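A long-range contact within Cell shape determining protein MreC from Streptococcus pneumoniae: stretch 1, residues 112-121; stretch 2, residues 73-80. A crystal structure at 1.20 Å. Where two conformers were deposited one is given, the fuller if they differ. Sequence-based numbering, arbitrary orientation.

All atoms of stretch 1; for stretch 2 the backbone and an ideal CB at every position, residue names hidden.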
# COMPACT_ATOMS: atom_id res chain seq x y z
N GLY A 112 -2.47 -17.26 4.24
CA GLY A 112 -1.05 -17.22 4.53
C GLY A 112 -0.19 -16.77 3.38
O GLY A 112 0.97 -16.40 3.61
N ASP A 113 -0.69 -16.76 2.15
CA ASP A 113 0.14 -16.33 1.02
C ASP A 113 0.58 -14.88 1.26
O ASP A 113 -0.20 -14.02 1.71
CB ASP A 113 -0.61 -16.44 -0.30
CG ASP A 113 -0.78 -17.88 -0.80
OD1 ASP A 113 -0.13 -18.80 -0.29
OD2 ASP A 113 -1.55 -18.04 -1.78
N LYS A 114 1.83 -14.60 0.96
CA LYS A 114 2.39 -13.29 1.24
C LYS A 114 2.04 -12.27 0.18
O LYS A 114 2.10 -12.54 -1.02
CB LYS A 114 3.91 -13.38 1.38
CG LYS A 114 4.36 -14.25 2.56
CD LYS A 114 4.00 -13.64 3.90
CE LYS A 114 4.82 -14.26 5.07
NZ LYS A 114 4.71 -15.74 5.16
N VAL A 115 1.72 -11.06 0.64
CA VAL A 115 1.35 -9.95 -0.20
C VAL A 115 2.35 -8.83 -0.03
O VAL A 115 2.69 -8.47 1.11
CB VAL A 115 -0.08 -9.43 0.16
CG1 VAL A 115 -0.54 -8.37 -0.82
CG2 VAL A 115 -1.05 -10.58 0.22
N THR A 116 2.87 -8.35 -1.15
CA THR A 116 3.86 -7.27 -1.18
C THR A 116 3.43 -6.27 -2.26
O THR A 116 2.52 -6.53 -3.04
CB THR A 116 5.28 -7.83 -1.48
OG1 THR A 116 5.24 -8.55 -2.71
CG2 THR A 116 5.74 -8.71 -0.36
N THR A 117 4.08 -5.11 -2.30
CA THR A 117 3.75 -4.17 -3.36
C THR A 117 4.25 -4.73 -4.69
O THR A 117 5.24 -5.44 -4.77
CB THR A 117 4.26 -2.78 -3.09
OG1 THR A 117 5.69 -2.81 -2.88
CG2 THR A 117 3.55 -2.17 -1.87
N GLY A 118 3.51 -4.43 -5.75
CA GLY A 118 3.78 -4.96 -7.07
C GLY A 118 4.65 -4.13 -7.97
O GLY A 118 5.26 -4.64 -8.91
N GLY A 119 4.71 -2.83 -7.72
CA GLY A 119 5.52 -1.90 -8.53
C GLY A 119 4.93 -1.46 -9.85
O GLY A 119 5.59 -0.73 -10.57
N LEU A 120 3.69 -1.81 -10.16
CA LEU A 120 3.03 -1.33 -11.36
C LEU A 120 2.28 -0.05 -11.05
O LEU A 120 2.09 0.34 -9.90
CB LEU A 120 2.08 -2.41 -11.89
CG LEU A 120 2.69 -3.77 -12.19
CD1 LEU A 120 1.58 -4.72 -12.69
CD2 LEU A 120 3.82 -3.63 -13.22
N GLY A 121 1.84 0.64 -12.08
CA GLY A 121 1.05 1.85 -11.92
C GLY A 121 1.88 2.98 -11.34
O GLY A 121 3.09 3.06 -11.53
N UNK A 73 -3.08 1.24 -5.87
CA UNK A 73 -1.79 0.76 -5.43
C UNK A 73 -1.62 -0.69 -5.87
O UNK A 73 -2.40 -1.56 -5.50
CB UNK A 73 -1.65 0.90 -3.91
N UNK A 74 -0.60 -0.94 -6.68
CA UNK A 74 -0.28 -2.27 -7.17
C UNK A 74 0.25 -3.17 -6.07
O UNK A 74 1.14 -2.77 -5.33
CB UNK A 74 0.74 -2.18 -8.31
N UNK A 75 -0.27 -4.39 -5.98
CA UNK A 75 0.20 -5.42 -5.08
C UNK A 75 0.36 -6.71 -5.84
O UNK A 75 -0.17 -6.90 -6.92
CB UNK A 75 -0.75 -5.60 -3.90
N UNK A 76 1.10 -7.61 -5.20
CA UNK A 76 1.26 -8.94 -5.73
C UNK A 76 1.23 -9.94 -4.59
O UNK A 76 1.57 -9.68 -3.44
CB UNK A 76 2.56 -9.06 -6.53
N UNK A 77 0.72 -11.12 -4.93
CA UNK A 77 0.49 -12.24 -4.01
C UNK A 77 1.33 -13.41 -4.51
O UNK A 77 1.25 -13.78 -5.68
CB UNK A 77 -0.99 -12.61 -3.93
N UNK A 78 2.11 -14.00 -3.61
CA UNK A 78 2.93 -15.16 -3.97
C UNK A 78 2.24 -16.43 -3.54
O UNK A 78 1.97 -16.62 -2.37
CB UNK A 78 4.32 -15.07 -3.34
N UNK A 79 1.94 -17.30 -4.50
CA UNK A 79 1.32 -18.59 -4.23
C UNK A 79 2.25 -19.65 -4.80
O UNK A 79 2.27 -19.90 -6.00
CB UNK A 79 -0.08 -18.69 -4.83
N UNK A 80 3.03 -20.25 -3.90
CA UNK A 80 4.12 -21.14 -4.29
C UNK A 80 5.03 -20.43 -5.27
O UNK A 80 5.60 -19.38 -4.96
CB UNK A 80 3.58 -22.44 -4.90

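The two segments pair as antiparallel strands, so the backbone settles much before any side chain is chosen: N at position 76 donates to Thr 116 O (2.8 Å), and Thr 116 N returns a bond to O at position 76 (3.0 Å).

Position 73 has nothing of stretch 1 within 5.5 Å of its ideal CB, so the contact hardly constrains it. It is Ile 73, whose side chain ends leading away.

At position 74 CA-to-CB points toward the turn after the strand. The ideal CB lies 3.3 Å from Leu 120 O, leaving little room, while Leu 120 N offers a donor. A small side chain suits, preferably one with an acceptor. Ser 74 fits: its OG accepts from Leu 120 N at 3.2 Å, and its backbone O takes Gly 118 N at 2.9 Å. The glycine at 118 is part of the fit, since an ideal CB there would come 2.3 Å from Ser 74 OG.

Position 75 points sideways, its ideal CB 4.1 Å from Val 115 CG1. Backbone angles of -132/163 are extended, and a beta-branched or other apolar residue would do. Val 75 keeps the apolar contact.

Position 76 shares a face with Thr 116, and a long chain can lie along Thr 116 and Thr 117; threonine, glutamine, arginine or lysine are all plausible. Lys 76, in the conformer given, runs out with CE 3.4 Å from Thr 116 OG1 and 3.5 Å from Thr 117 O. Water 3 links its NZ (2.9 Å) to Gly 118 O (2.7 Å).

Position 77 turns to the face of Val 115, with Val 115 CG2 4.6 Å from the ideal CB. Valine, isoleucine or leucine would suit. Ile 77 places CG1 4.1 Å from Val 115 CG2 and CG2 3.9 Å from Asp 113 CB.

Position 78 returns to the face of Lys 114, whose side chain leads away, so many polar residues would serve. Gln 78 also turns its end away, and its NE2 donates to O at position 80 at 2.9 Å; its backbone N donates to Lys 114 O at 3.0 Å.

At position 79 the ideal CB is 3.4 Å from Asp 113 OD2, which invites a donor: histidine, asparagine, serine or a basic residue. His 79 donates from ND1 to Asp 113 OD2 at 2.7 Å.

Position 80 points away, and its positive phi of 54° favours glycine. Gly 80 it is; water 5 joins its N (3.0 Å) to Asp 113 OD1 (2.6 Å).

Stretch 2 73-80: ISVKIQHG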
# COMPACT_ATOMS: atom_id res chain seq x y z
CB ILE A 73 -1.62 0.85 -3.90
CG1 ILE A 73 -1.73 2.30 -3.41
CG2 ILE A 73 -0.26 0.25 -3.48
CD1 ILE A 73 -2.03 2.38 -1.89
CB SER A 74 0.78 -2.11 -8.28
OG SER A 74 1.39 -3.35 -8.62
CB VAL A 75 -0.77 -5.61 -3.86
CG1 VAL A 75 -0.76 -4.35 -3.00
CG2 VAL A 75 -2.19 -5.99 -4.27
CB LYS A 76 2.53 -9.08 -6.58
CG LYS A 76 3.79 -8.86 -5.85
CD LYS A 76 5.01 -8.86 -6.77
CE LYS A 76 6.26 -8.57 -5.99
NZ LYS A 76 7.47 -8.59 -6.88
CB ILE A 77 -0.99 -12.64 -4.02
CG1 ILE A 77 -1.90 -11.45 -3.66
CG2 ILE A 77 -1.24 -13.80 -3.09
CD1 ILE A 77 -3.39 -11.67 -3.94
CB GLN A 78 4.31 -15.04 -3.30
CG GLN A 78 5.36 -15.96 -3.91
CD GLN A 78 5.62 -15.70 -5.39
OE1 GLN A 78 5.45 -14.57 -5.89
NE2 GLN A 78 6.08 -16.73 -6.10
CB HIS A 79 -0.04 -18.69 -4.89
CG HIS A 79 -0.74 -19.97 -4.59
ND1 HIS A 79 -1.37 -20.18 -3.39
CD2 HIS A 79 -0.86 -21.11 -5.30
CE1 HIS A 79 -1.90 -21.39 -3.39
NE2 HIS A 79 -1.60 -21.98 -4.54
O HOH W 1 0.53 1.55 -8.05
O HOH W 2 3.27 -1.03 -5.92
O HOH W 3 6.79 -6.87 -9.15
O HOH W 4 3.57 -16.72 -0.01
O HOH W 5 1.59 -20.41 -1.29
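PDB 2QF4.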